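Local coordinates for Iron(3+)-hydroxamate-binding protein FhuD (Bacillus subtilis subsp. subtilis, PDB 3G9Q) that binds iron(3+)-hydroxamate complexes such as ferrichrome and delivers them to the membrane-bound permease of an ABC importer, at residues A[23-28]-A[46-51]; A[29-34]-A[106-111]; A[150-155]-A[159-164]; A[202-207]-A[232-237]. One frame throughout, in Å; residues are numbered along the deposited sequence.

Contact 1 (A[23-28]-A[46-51]); sequences GYYGYF and PYYKGK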
loop_
_atom_site.group_PDB
_atom_site.type_symbol
_atom_site.label_atom_id
_atom_site.label_comp_id
_atom_site.label_asym_id
_atom_site.label_seq_id
_atom_site.Cartn_x
_atom_site.Cartn_y
_atom_site.Cartn_z
ATOM N N GLY A 23 1.230 -4.030 -8.358
ATOM C CA GLY A 23 0.921 -2.777 -7.693
ATOM C C GLY A 23 0.069 -1.748 -8.418
ATOM O O GLY A 23 -0.257 -0.709 -7.829
ATOM N N TYR A 24 -0.293 -2.011 -9.674
ATOM C CA TYR A 24 -1.116 -1.074 -10.441
ATOM C C TYR A 24 -2.524 -1.588 -10.748
ATOM O O TYR A 24 -3.389 -0.812 -11.172
ATOM C CB TYR A 24 -0.414 -0.672 -11.751
ATOM C CG TYR A 24 0.885 0.074 -11.528
ATOM C CD1 TYR A 24 1.014 0.973 -10.457
ATOM C CD2 TYR A 24 1.982 -0.116 -12.363
ATOM C CE1 TYR A 24 2.199 1.659 -10.213
ATOM C CE2 TYR A 24 3.171 0.565 -12.134
ATOM C CZ TYR A 24 3.277 1.451 -11.055
ATOM O OH TYR A 24 4.461 2.110 -10.808
ATOM N N TYR A 25 -2.762 -2.883 -10.526
ATOM C CA TYR A 25 -4.076 -3.480 -10.789
ATOM C C TYR A 25 -5.228 -2.625 -10.261
ATOM O O TYR A 25 -6.174 -2.328 -10.998
ATOM C CB TYR A 25 -4.165 -4.891 -10.189
ATOM C CG TYR A 25 -5.547 -5.481 -10.288
ATOM C CD1 TYR A 25 -6.061 -5.927 -11.510
ATOM C CD2 TYR A 25 -6.374 -5.504 -9.187
ATOM C CE1 TYR A 25 -7.381 -6.378 -11.626
ATOM C CE2 TYR A 25 -7.674 -5.943 -9.283
ATOM C CZ TYR A 25 -8.184 -6.380 -10.500
ATOM O OH TYR A 25 -9.500 -6.817 -10.554
ATOM N N GLY A 26 -5.141 -2.235 -8.987
ATOM C CA GLY A 26 -6.175 -1.408 -8.382
ATOM C C GLY A 26 -6.413 -0.059 -9.060
ATOM O O GLY A 26 -7.494 0.517 -8.926
ATOM N N TYR A 27 -5.407 0.452 -9.774
ATOM C CA TYR A 27 -5.523 1.736 -10.481
ATOM C C TYR A 27 -6.482 1.646 -11.664
ATOM O O TYR A 27 -7.347 2.502 -11.848
ATOM C CB TYR A 27 -4.158 2.220 -11.014
ATOM C CG TYR A 27 -3.225 2.765 -9.961
ATOM C CD1 TYR A 27 -2.413 1.914 -9.232
ATOM C CD2 TYR A 27 -3.189 4.120 -9.665
ATOM C CE1 TYR A 27 -1.594 2.388 -8.235
ATOM C CE2 TYR A 27 -2.372 4.609 -8.661
ATOM C CZ TYR A 27 -1.576 3.739 -7.949
ATOM O OH TYR A 27 -0.752 4.198 -6.936
ATOM N N PHE A 28 -6.306 0.604 -12.467
ATOM C CA PHE A 28 -7.122 0.387 -13.646
ATOM C C PHE A 28 -8.522 -0.030 -13.205
ATOM O O PHE A 28 -9.509 0.302 -13.859
ATOM C CB PHE A 28 -6.456 -0.674 -14.537
ATOM C CG PHE A 28 -5.256 -0.156 -15.309
ATOM C CD1 PHE A 28 -5.375 0.218 -16.637
ATOM C CD2 PHE A 28 -4.022 0.011 -14.690
ATOM C CE1 PHE A 28 -4.288 0.755 -17.331
ATOM C CE2 PHE A 28 -2.936 0.549 -15.381
ATOM C CZ PHE A 28 -3.072 0.919 -16.697
ATOM N N PRO A 46 -6.057 -8.900 0.392
ATOM C CA PRO A 46 -7.400 -8.918 0.966
ATOM C C PRO A 46 -8.300 -7.818 0.440
ATOM O O PRO A 46 -9.524 -7.920 0.521
ATOM C CB PRO A 46 -7.137 -8.783 2.458
ATOM C CG PRO A 46 -5.887 -7.954 2.495
ATOM C CD PRO A 46 -5.056 -8.625 1.432
ATOM N N TYR A 47 -7.718 -6.763 -0.108
ATOM C CA TYR A 47 -8.563 -5.696 -0.612
ATOM C C TYR A 47 -9.012 -5.975 -2.053
ATOM O O TYR A 47 -9.886 -5.290 -2.598
ATOM C CB TYR A 47 -7.838 -4.343 -0.480
ATOM C CG TYR A 47 -7.487 -3.982 0.951
ATOM C CD1 TYR A 47 -6.206 -3.532 1.284
ATOM C CD2 TYR A 47 -8.423 -4.132 1.985
ATOM C CE1 TYR A 47 -5.859 -3.243 2.602
ATOM C CE2 TYR A 47 -8.085 -3.847 3.314
ATOM C CZ TYR A 47 -6.795 -3.407 3.612
ATOM O OH TYR A 47 -6.426 -3.151 4.921
ATOM N N TYR A 48 -8.425 -7.007 -2.655
ATOM C CA TYR A 48 -8.759 -7.400 -4.028
ATOM C C TYR A 48 -9.690 -8.616 -4.039
ATOM O O TYR A 48 -10.913 -8.472 -4.094
ATOM C CB TYR A 48 -7.487 -7.745 -4.822
ATOM C CG TYR A 48 -6.573 -6.585 -5.200
ATOM C CD1 TYR A 48 -5.271 -6.837 -5.643
ATOM C CD2 TYR A 48 -7.006 -5.254 -5.154
ATOM C CE1 TYR A 48 -4.419 -5.812 -6.031
ATOM C CE2 TYR A 48 -6.145 -4.207 -5.546
ATOM C CZ TYR A 48 -4.853 -4.504 -5.986
ATOM O OH TYR A 48 -3.994 -3.519 -6.412
ATOM N N LYS A 49 -9.099 -9.813 -3.988
ATOM C CA LYS A 49 -9.863 -11.065 -3.994
ATOM C C LYS A 49 -11.097 -10.905 -3.114
ATOM O O LYS A 49 -12.114 -11.575 -3.313
ATOM C CB LYS A 49 -8.988 -12.234 -3.497
ATOM C CG LYS A 49 -8.528 -12.144 -2.038
ATOM C CD LYS A 49 -7.529 -13.252 -1.679
ATOM C CE LYS A 49 -8.149 -14.656 -1.685
ATOM N NZ LYS A 49 -8.625 -15.123 -3.022
ATOM N N GLY A 50 -10.984 -9.992 -2.151
ATOM C CA GLY A 50 -12.074 -9.700 -1.241
ATOM C C GLY A 50 -13.399 -9.548 -1.967
ATOM O O GLY A 50 -14.454 -9.791 -1.383
ATOM N N LYS A 51 -13.347 -9.147 -3.237
ATOM C CA LYS A 51 -14.549 -8.984 -4.043
ATOM C C LYS A 51 -14.256 -8.599 -5.493
ATOM O O LYS A 51 -15.169 -8.574 -6.319
ATOM C CB LYS A 51 -15.489 -7.931 -3.416
ATOM C CG LYS A 51 -16.537 -8.476 -2.429
ATOM C CD LYS A 51 -17.471 -7.378 -1.914
ATOM C CE LYS A 51 -18.394 -6.862 -3.010
ATOM N NZ LYS A 51 -19.384 -7.881 -3.440
#

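Contact 2 (A[29-34]-A[106-111]); sequences KTLGIN and EQLKEF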
loop_
_atom_site.group_PDB
_atom_site.type_symbol
_atom_site.label_atom_id
_atom_site.label_comp_id
_atom_site.label_asym_id
_atom_site.label_seq_id
_atom_site.Cartn_x
_atom_site.Cartn_y
_atom_site.Cartn_z
ATOM N N LYS A 29 -8.610 -0.742 -12.085
ATOM C CA LYS A 29 -9.907 -1.160 -11.571
ATOM C C LYS A 29 -10.687 0.107 -11.225
ATOM O O LYS A 29 -11.841 0.261 -11.621
ATOM C CB LYS A 29 -9.743 -2.054 -10.329
ATOM C CG LYS A 29 -11.039 -2.661 -9.812
ATOM C CD LYS A 29 -11.724 -3.476 -10.872
ATOM C CE LYS A 29 -13.200 -3.585 -10.554
ATOM N NZ LYS A 29 -13.973 -4.063 -11.734
ATOM N N THR A 30 -10.059 1.028 -10.503
ATOM C CA THR A 30 -10.744 2.270 -10.155
ATOM C C THR A 30 -11.217 2.998 -11.422
ATOM O O THR A 30 -12.371 3.418 -11.509
ATOM C CB THR A 30 -9.847 3.225 -9.331
ATOM O OG1 THR A 30 -9.419 2.560 -8.139
ATOM C CG2 THR A 30 -10.624 4.474 -8.928
ATOM N N LEU A 31 -10.334 3.133 -12.407
ATOM C CA LEU A 31 -10.684 3.810 -13.650
ATOM C C LEU A 31 -11.761 3.058 -14.448
ATOM O O LEU A 31 -12.456 3.647 -15.283
ATOM C CB LEU A 31 -9.425 4.014 -14.510
ATOM C CG LEU A 31 -8.492 5.223 -14.310
ATOM C CD1 LEU A 31 -8.811 5.980 -13.064
ATOM C CD2 LEU A 31 -7.057 4.722 -14.310
ATOM N N GLY A 32 -11.910 1.759 -14.190
ATOM C CA GLY A 32 -12.915 0.973 -14.900
ATOM C C GLY A 32 -12.405 0.200 -16.106
ATOM O O GLY A 32 -13.179 -0.477 -16.784
ATOM N N ILE A 33 -11.108 0.304 -16.383
ATOM C CA ILE A 33 -10.515 -0.409 -17.509
ATOM C C ILE A 33 -10.561 -1.908 -17.251
ATOM O O ILE A 33 -10.044 -2.409 -16.253
ATOM C CB ILE A 33 -9.046 0.016 -17.760
ATOM C CG1 ILE A 33 -9.011 1.361 -18.487
ATOM C CG2 ILE A 33 -8.323 -1.041 -18.592
ATOM C CD1 ILE A 33 -9.363 2.567 -17.623
ATOM N N ASN A 34 -11.184 -2.625 -18.165
ATOM C CA ASN A 34 -11.296 -4.049 -18.011
ATOM C C ASN A 34 -9.916 -4.721 -18.072
ATOM O O ASN A 34 -9.176 -4.589 -19.059
ATOM C CB ASN A 34 -12.242 -4.582 -19.086
ATOM C CG ASN A 34 -12.342 -6.077 -19.077
ATOM O OD1 ASN A 34 -12.556 -6.696 -18.029
ATOM N ND2 ASN A 34 -12.195 -6.679 -20.249
ATOM N N GLU A 106 -0.613 10.976 -8.436
ATOM C CA GLU A 106 -0.181 11.443 -9.753
ATOM C C GLU A 106 -0.190 10.242 -10.694
ATOM O O GLU A 106 -0.598 10.352 -11.853
ATOM C CB GLU A 106 1.231 12.043 -9.682
ATOM C CG GLU A 106 1.437 13.104 -8.581
ATOM C CD GLU A 106 0.580 14.375 -8.729
ATOM O OE1 GLU A 106 0.524 15.156 -7.745
ATOM O OE2 GLU A 106 -0.018 14.596 -9.811
ATOM N N GLN A 107 0.253 9.095 -10.174
ATOM C CA GLN A 107 0.301 7.834 -10.918
ATOM C C GLN A 107 -1.088 7.448 -11.418
ATOM O O GLN A 107 -1.217 6.746 -12.422
ATOM C CB GLN A 107 0.847 6.719 -10.018
ATOM C CG GLN A 107 1.093 5.381 -10.705
ATOM C CD GLN A 107 2.062 5.481 -11.861
ATOM O OE1 GLN A 107 1.719 5.976 -12.926
ATOM N NE2 GLN A 107 3.283 5.015 -11.653
ATOM N N LEU A 108 -2.120 7.902 -10.704
ATOM C CA LEU A 108 -3.516 7.629 -11.069
ATOM C C LEU A 108 -3.977 8.572 -12.180
ATOM O O LEU A 108 -4.812 8.224 -13.020
ATOM C CB LEU A 108 -4.437 7.814 -9.854
ATOM C CG LEU A 108 -5.946 7.850 -10.146
ATOM C CD1 LEU A 108 -6.398 6.515 -10.679
ATOM C CD2 LEU A 108 -6.706 8.203 -8.890
ATOM N N LYS A 109 -3.427 9.779 -12.170
ATOM C CA LYS A 109 -3.785 10.763 -13.166
ATOM C C LYS A 109 -2.987 10.495 -14.432
ATOM O O LYS A 109 -3.360 10.942 -15.505
ATOM C CB LYS A 109 -3.536 12.177 -12.617
ATOM C CG LYS A 109 -4.252 12.445 -11.294
ATOM C CD LYS A 109 -4.967 13.796 -11.257
ATOM C CE LYS A 109 -4.005 14.972 -11.187
ATOM N NZ LYS A 109 -4.737 16.280 -11.255
ATOM N N GLU A 110 -1.887 9.763 -14.311
ATOM C CA GLU A 110 -1.081 9.433 -15.485
ATOM C C GLU A 110 -1.846 8.375 -16.268
ATOM O O GLU A 110 -1.989 8.476 -17.483
ATOM C CB GLU A 110 0.279 8.865 -15.071
ATOM C CG GLU A 110 1.230 8.568 -16.229
ATOM C CD GLU A 110 2.453 7.746 -15.803
ATOM O OE1 GLU A 110 2.293 6.537 -15.515
ATOM O OE2 GLU A 110 3.573 8.309 -15.756
ATOM N N PHE A 111 -2.341 7.366 -15.555
ATOM C CA PHE A 111 -3.096 6.272 -16.158
ATOM C C PHE A 111 -4.446 6.746 -16.670
ATOM O O PHE A 111 -4.921 6.264 -17.691
ATOM C CB PHE A 111 -3.313 5.147 -15.141
ATOM C CG PHE A 111 -2.077 4.333 -14.840
ATOM C CD1 PHE A 111 -1.889 3.793 -13.576
ATOM C CD2 PHE A 111 -1.122 4.080 -15.820
ATOM C CE1 PHE A 111 -0.772 3.018 -13.296
ATOM C CE2 PHE A 111 -0.001 3.302 -15.544
ATOM C CZ PHE A 111 0.170 2.774 -14.284
#

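Contact 3 (A[150-155]-A[159-164]); sequences IMQTNG and YVFGKD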
loop_
_atom_site.group_PDB
_atom_site.type_symbol
_atom_site.label_atom_id
_atom_site.label_comp_id
_atom_site.label_asym_id
_atom_site.label_seq_id
_atom_site.Cartn_x
_atom_site.Cartn_y
_atom_site.Cartn_z
ATOM N N ILE A 150 4.931 2.528 13.440
ATOM C CA ILE A 150 4.650 1.526 12.429
ATOM C C ILE A 150 5.882 0.646 12.326
ATOM O O ILE A 150 6.974 1.128 12.005
ATOM C CB ILE A 150 4.374 2.118 11.052
ATOM C CG1 ILE A 150 3.182 3.084 11.134
ATOM C CG2 ILE A 150 4.105 0.968 10.070
ATOM C CD1 ILE A 150 2.985 3.962 9.902
HETATM N N MSE A 151 5.724 -0.640 12.616
HETATM C CA MSE A 151 6.864 -1.533 12.536
HETATM C C MSE A 151 6.559 -2.971 12.176
HETATM O O MSE A 151 5.512 -3.516 12.526
HETATM C CB MSE A 151 7.689 -1.466 13.836
HETATM C CG MSE A 151 6.900 -1.421 15.150
HETATM SE SE MSE A 151 7.975 -0.970 16.780
HETATM C CE MSE A 151 8.028 0.998 16.649
ATOM N N GLN A 152 7.483 -3.571 11.434
ATOM C CA GLN A 152 7.338 -4.961 11.023
ATOM C C GLN A 152 8.549 -5.755 11.435
ATOM O O GLN A 152 9.667 -5.244 11.485
ATOM C CB GLN A 152 7.141 -5.076 9.515
ATOM C CG GLN A 152 5.878 -4.409 9.015
ATOM C CD GLN A 152 5.698 -4.598 7.535
ATOM O OE1 GLN A 152 6.545 -4.193 6.735
ATOM N NE2 GLN A 152 4.594 -5.223 7.156
ATOM N N THR A 153 8.309 -7.026 11.706
ATOM C CA THR A 153 9.350 -7.923 12.157
ATOM C C THR A 153 9.776 -8.909 11.081
ATOM O O THR A 153 8.961 -9.349 10.267
ATOM C CB THR A 153 8.861 -8.715 13.380
ATOM O OG1 THR A 153 9.938 -9.486 13.925
ATOM C CG2 THR A 153 7.714 -9.648 12.980
ATOM N N ASN A 154 11.061 -9.247 11.094
ATOM C CA ASN A 154 11.636 -10.195 10.151
ATOM C C ASN A 154 12.892 -10.799 10.755
ATOM O O ASN A 154 13.996 -10.312 10.528
ATOM C CB ASN A 154 11.992 -9.503 8.838
ATOM C CG ASN A 154 12.632 -10.452 7.842
ATOM O OD1 ASN A 154 12.070 -11.506 7.512
ATOM N ND2 ASN A 154 13.812 -10.082 7.355
ATOM N N GLY A 155 12.718 -11.862 11.527
ATOM C CA GLY A 155 13.857 -12.499 12.152
ATOM C C GLY A 155 14.284 -11.723 13.377
ATOM O O GLY A 155 13.473 -11.459 14.266
ATOM N N TYR A 159 11.861 -3.402 11.657
ATOM C CA TYR A 159 11.819 -2.189 10.846
ATOM C C TYR A 159 10.787 -1.183 11.393
ATOM O O TYR A 159 9.633 -1.536 11.605
ATOM C CB TYR A 159 11.496 -2.547 9.373
ATOM C CG TYR A 159 12.282 -3.729 8.803
ATOM C CD1 TYR A 159 11.653 -4.961 8.552
ATOM C CD2 TYR A 159 13.651 -3.623 8.516
ATOM C CE1 TYR A 159 12.365 -6.063 8.025
ATOM C CE2 TYR A 159 14.375 -4.718 7.992
ATOM C CZ TYR A 159 13.724 -5.933 7.751
ATOM O OH TYR A 159 14.424 -7.011 7.244
ATOM N N VAL A 160 11.221 0.047 11.665
ATOM C CA VAL A 160 10.319 1.100 12.140
ATOM C C VAL A 160 10.134 2.017 10.948
ATOM O O VAL A 160 11.040 2.765 10.589
ATOM C CB VAL A 160 10.908 1.904 13.344
ATOM C CG1 VAL A 160 12.357 2.254 13.075
ATOM C CG2 VAL A 160 10.106 3.170 13.580
ATOM N N PHE A 161 8.962 1.945 10.322
ATOM C CA PHE A 161 8.695 2.746 9.132
ATOM C C PHE A 161 8.347 4.194 9.375
ATOM O O PHE A 161 7.877 4.566 10.442
ATOM C CB PHE A 161 7.596 2.098 8.302
ATOM C CG PHE A 161 7.922 0.705 7.877
ATOM C CD1 PHE A 161 7.451 -0.385 8.603
ATOM C CD2 PHE A 161 8.763 0.479 6.793
ATOM C CE1 PHE A 161 7.817 -1.686 8.253
ATOM C CE2 PHE A 161 9.134 -0.811 6.437
ATOM C CZ PHE A 161 8.662 -1.900 7.168
ATOM N N GLY A 162 8.615 5.016 8.370
ATOM C CA GLY A 162 8.306 6.427 8.457
ATOM C C GLY A 162 7.126 6.703 7.545
ATOM O O GLY A 162 6.197 5.904 7.471
ATOM N N LYS A 163 7.165 7.819 6.831
ATOM C CA LYS A 163 6.073 8.172 5.951
ATOM C C LYS A 163 6.342 7.878 4.486
ATOM O O LYS A 163 5.419 7.848 3.672
ATOM C CB LYS A 163 5.717 9.656 6.114
ATOM C CG LYS A 163 6.787 10.642 5.673
ATOM C CD LYS A 163 6.319 12.079 5.906
ATOM C CE LYS A 163 7.357 13.087 5.411
ATOM N NZ LYS A 163 6.897 14.508 5.515
ATOM N N ASP A 164 7.599 7.642 4.142
ATOM C CA ASP A 164 7.938 7.396 2.752
ATOM C C ASP A 164 8.368 5.979 2.432
ATOM O O ASP A 164 9.297 5.773 1.660
ATOM C CB ASP A 164 9.014 8.394 2.313
ATOM C CG ASP A 164 8.455 9.785 2.092
ATOM O OD1 ASP A 164 8.360 10.578 3.056
ATOM O OD2 ASP A 164 8.084 10.075 0.936
#

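Contact 4 (A[202-207]-A[232-237]); sequences KLPDFA and KNLNAV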
loop_
_atom_site.group_PDB
_atom_site.type_symbol
_atom_site.label_atom_id
_atom_site.label_comp_id
_atom_site.label_asym_id
_atom_site.label_seq_id
_atom_site.Cartn_x
_atom_site.Cartn_y
_atom_site.Cartn_z
ATOM N N LYS A 202 16.339 -1.273 21.530
ATOM C CA LYS A 202 15.946 0.109 21.316
ATOM C C LYS A 202 14.461 0.287 21.015
ATOM O O LYS A 202 14.007 1.384 20.679
ATOM C CB LYS A 202 16.784 0.706 20.190
ATOM C CG LYS A 202 18.136 1.195 20.652
ATOM C CD LYS A 202 18.938 1.764 19.495
ATOM C CE LYS A 202 19.553 0.655 18.643
ATOM N NZ LYS A 202 20.565 -0.138 19.426
ATOM N N LEU A 203 13.710 -0.802 21.148
ATOM C CA LEU A 203 12.281 -0.785 20.898
ATOM C C LEU A 203 11.561 0.231 21.794
ATOM O O LEU A 203 10.791 1.054 21.305
ATOM C CB LEU A 203 11.706 -2.187 21.096
ATOM C CG LEU A 203 10.468 -2.513 20.267
ATOM C CD1 LEU A 203 10.815 -2.378 18.798
ATOM C CD2 LEU A 203 9.991 -3.923 20.571
ATOM N N PRO A 204 11.801 0.198 23.113
ATOM C CA PRO A 204 11.134 1.157 23.998
ATOM C C PRO A 204 11.501 2.601 23.679
ATOM O O PRO A 204 10.859 3.526 24.163
ATOM C CB PRO A 204 11.631 0.760 25.385
ATOM C CG PRO A 204 11.898 -0.701 25.240
ATOM C CD PRO A 204 12.571 -0.774 23.901
ATOM N N ASP A 205 12.537 2.796 22.873
ATOM C CA ASP A 205 12.971 4.138 22.525
ATOM C C ASP A 205 12.200 4.707 21.345
ATOM O O ASP A 205 12.159 5.921 21.141
ATOM C CB ASP A 205 14.470 4.140 22.220
ATOM C CG ASP A 205 15.300 3.617 23.378
ATOM O OD1 ASP A 205 16.530 3.444 23.199
ATOM O OD2 ASP A 205 14.722 3.379 24.466
ATOM N N PHE A 206 11.587 3.828 20.563
ATOM C CA PHE A 206 10.818 4.247 19.395
ATOM C C PHE A 206 9.324 4.133 19.627
ATOM O O PHE A 206 8.561 5.005 19.225
ATOM C CB PHE A 206 11.183 3.376 18.202
ATOM C CG PHE A 206 12.430 3.798 17.506
ATOM C CD1 PHE A 206 12.407 4.876 16.615
ATOM C CD2 PHE A 206 13.621 3.104 17.706
ATOM C CE1 PHE A 206 13.548 5.256 15.920
ATOM C CE2 PHE A 206 14.774 3.472 17.019
ATOM C CZ PHE A 206 14.737 4.557 16.117
ATOM N N ALA A 207 8.927 3.034 20.267
ATOM C CA ALA A 207 7.535 2.726 20.559
ATOM C C ALA A 207 6.687 3.910 20.990
ATOM O O ALA A 207 6.998 4.611 21.958
ATOM C CB ALA A 207 7.469 1.641 21.607
ATOM N N LYS A 232 6.174 -7.114 25.102
ATOM C CA LYS A 232 4.961 -7.265 25.884
ATOM C C LYS A 232 4.867 -6.183 26.951
ATOM O O LYS A 232 3.780 -5.770 27.350
ATOM C CB LYS A 232 4.923 -8.659 26.514
ATOM C CG LYS A 232 4.821 -9.765 25.463
ATOM C CD LYS A 232 4.395 -11.124 26.035
ATOM C CE LYS A 232 5.539 -11.844 26.732
ATOM N NZ LYS A 232 5.108 -13.170 27.251
ATOM N N ASN A 233 6.019 -5.705 27.386
ATOM C CA ASN A 233 6.083 -4.685 28.409
ATOM C C ASN A 233 5.893 -3.247 27.903
ATOM O O ASN A 233 5.698 -2.325 28.704
ATOM C CB ASN A 233 7.411 -4.817 29.136
ATOM C CG ASN A 233 7.599 -3.763 30.181
ATOM O OD1 ASN A 233 6.709 -3.514 31.001
ATOM N ND2 ASN A 233 8.765 -3.137 30.174
ATOM N N LEU A 234 5.956 -3.055 26.585
ATOM C CA LEU A 234 5.770 -1.731 26.004
ATOM C C LEU A 234 4.414 -1.206 26.432
ATOM O O LEU A 234 3.433 -1.955 26.482
ATOM C CB LEU A 234 5.825 -1.773 24.473
ATOM C CG LEU A 234 7.172 -2.053 23.811
ATOM C CD1 LEU A 234 7.002 -2.114 22.304
ATOM C CD2 LEU A 234 8.153 -0.974 24.196
ATOM N N ASN A 235 4.368 0.086 26.734
ATOM C CA ASN A 235 3.144 0.736 27.168
ATOM C C ASN A 235 1.996 0.553 26.167
ATOM O O ASN A 235 0.862 0.282 26.560
ATOM C CB ASN A 235 3.421 2.225 27.444
ATOM C CG ASN A 235 4.486 2.815 26.509
ATOM O OD1 ASN A 235 5.622 2.315 26.438
ATOM N ND2 ASN A 235 4.123 3.887 25.790
ATOM N N ALA A 236 2.295 0.670 24.878
ATOM C CA ALA A 236 1.276 0.516 23.840
ATOM C C ALA A 236 0.547 -0.817 23.946
ATOM O O ALA A 236 -0.677 -0.873 23.863
ATOM C CB ALA A 236 1.919 0.643 22.463
ATOM N N VAL A 237 1.312 -1.891 24.114
ATOM C CA VAL A 237 0.752 -3.228 24.229
ATOM C C VAL A 237 -0.010 -3.378 25.534
ATOM O O VAL A 237 -1.086 -3.984 25.571
ATOM C CB VAL A 237 1.845 -4.292 24.201
ATOM C CG1 VAL A 237 1.210 -5.671 24.183
ATOM C CG2 VAL A 237 2.735 -4.089 22.986
#

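Contact 1 (A[23-28]-A[46-51])
Tyr25 and Tyr48 meet in a T-shaped (edge-to-face) stack at the start of helix 25-31, where the loop that follows strand 35-37 folds back over the helix. The ring of Tyr48 offers its face and Tyr25 its edge, with centroids 5.0 Å apart and planes at 77°. The touching atom is Tyr25 CD2, which stands over the centre of the Tyr48 ring and lies 3.7 Å from Tyr48 CZ. The CG of Tyr25 is anti to its own backbone N (chi1 173°), a setting that carries the ring to the side of the loop.

The polar part is a single hydrogen bond. Tyr48 reaches past Tyr25 to the helix backbone, where Gly26 N donates to Tyr48 OH at 3.1 Å; the N-H...O angle of 137° makes it a bent bond. Gly26 brings no side chain on the side that faces the loop.

Around the pair, Tyr48 also rests on Val42 and Asp254, while Tyr25 touches Thr52 and Val35 and makes a weak hydrogen bond through its OH to Glu56. Replacing Tyr48 with a leucine here would probably leave the Gly26 amide without this acceptor and the edge of Tyr25 without an aromatic face.

One tyrosine thus serves two purposes in this buried contact: its ring receives an aromatic edge, and its hydroxyl takes up an amide of the first helical turn, tying an otherwise irregular loop to the helix by both apolar and polar means.

Contact 2 (A[29-34]-A[106-111])
Leu31 packs against Leu108 and Phe111 where two helices of the N-terminal lobe meet. The lobe is an alpha/beta domain built round the parallel sheet 17-19, 35-37, 74-78 and 94-97, and the long helix 118-143 links it to the second lobe, as in other periplasmic binding proteins of the ferrichrome and vitamin B12 class. Here the last turn of helix 25-31 lies beside the first turns of helix 106-115, with the CA atoms of Leu31 and Phe111 8.4 Å apart.

Across the two segments the contact is made by apolar side chains, and Leu31 divides it between its two methyls. CD1 goes to the CD1 methyl of Leu108, and the two leucine chains pass antiparallel, methyl to methyl. Leu108 has its CG anti to the backbone N (chi1 168°), which swings the branch round toward Leu31. With Phe111 the relation is different: the side chains cross at about a right angle, and it is the CB of Phe111 that is touched, while its ring leads off to meet Phe28 and, edge-to-face, Tyr24.

The helix ends just past this contact: Gly32 is the first residue to leave it, with a positive phi of 96° that favours glycine, and its N still bonds to Lys29 O at 3.0 Å. Helix 118-143 closes over the same cluster, with Ala121 against Leu31 and Trp124 against Leu108. On the Phe111 side, the second methyl of the leucine, Leu31 CD2, lies 3.9 Å from Phe111 CB.

Contact 3 (A[150-155]-A[159-164])
Gln152 and Phe161 lie diagonally across a beta hairpin of strands 148-154 and 157-161. The glutamine CB lies at the edge of the Phe161 ring, in its plane, 3.7 Å from Phe161 CE1. CG stays beside that carbon; with CG anti to the carbonyl carbon (chi1 -63°), the extended chain passes obliquely by the CE1 corner of the ring. CD also has CE1 as its nearest partner, and at the tip OE1 comes to CE1 and CZ alike, the amide and ring planes being 69° apart.

Beneath the side chains, Gln152 and Tyr159 form an antiparallel hydrogen-bonded pair: Tyr159 N donates to Gln152 O at 2.9 Å in a nearly straight bond, and Gln152 N to Tyr159 O at 3.0 Å. Phe161 N donates to Ile150 O. Selenomethionine Met151 and Val160 are the non-hydrogen-bonded pair between them. Farther along, Asn154 ND2 donates to Tyr159 OH at 3.1 Å, the oxygen lying off the amide plane by 24°.

The hairpin lies within the mixed sheet of the second lobe, between strands 195-198 and 210-215. The three backbone bonds between the strands set the hairpin's register, while the side-chain bond from Asn154 to Tyr159 adds a polar tie toward the turn.

Contact 4 (A[202-207]-A[232-237])
Leu234 points its forked end into the corner formed by Leu203, Pro204 and Ala207. Its CG is anti to the carbonyl carbon (chi1 -70°), and with chi2 at 177° the two methyls part to serve different neighbours. CD1 lies 3.9 Å from Leu203 CD2; these leucine side chains cross at about a right angle, one methyl of each meeting the other. CD2 goes to the proline, again with the side chains nearly perpendicular: it lies 3.7 Å from Pro204 CA and 3.9 Å from Pro204 CG, reaching both the backbone and the ring. Ala207 CB faces both methyls, 3.7 Å from Leu234 CD2 and at almost the same distance from CD1.

The receiving turn is short and weakly bonded, and Leu203 O accepts from both Phe206 N and Ala207 N, which brings Leu203 and Ala207 to the same side. Leu234 itself occupies the N-cap position of helix 235-238. With an alanine here both methyls would go, and the loss is likely to open a gap facing Ala207 and Leu203 and to take from Pro204 the methyl that meets its CA and CG.

Pro204 is exposed, whereas Leu203 is buried against Ile198 of strand 195-198 and against Ile230 and Trp231 of helix 229-232. Ala236 and Val237 rest on Val242 of strand 242-244, so the contact joins two short helices that lean on the two outermost strands of the mixed sheet.

Contacts 1 and 2 share helix 25-31 in the N-terminal lobe and are both buried; they touch where Tyr27 meets Leu108 and Phe111. Contacts 3 and 4 lie in the second lobe, on the other side of the chain's centre, and meet where the selenium of Met151 approaches Leu203. Chemistry follows place. Contact 3, inside a sheet, depends on backbone hydrogen bonds; contact 1, loop on helix, combines a ring stack with one bond to a helix amide; contact 2, helix against helix, and contact 4, a helix N-cap residue against a short helical turn, rely on leucine methyls. Contact 4 is the most peripheral, its centre about 25 Å from the centre of the chain, and only partly buried.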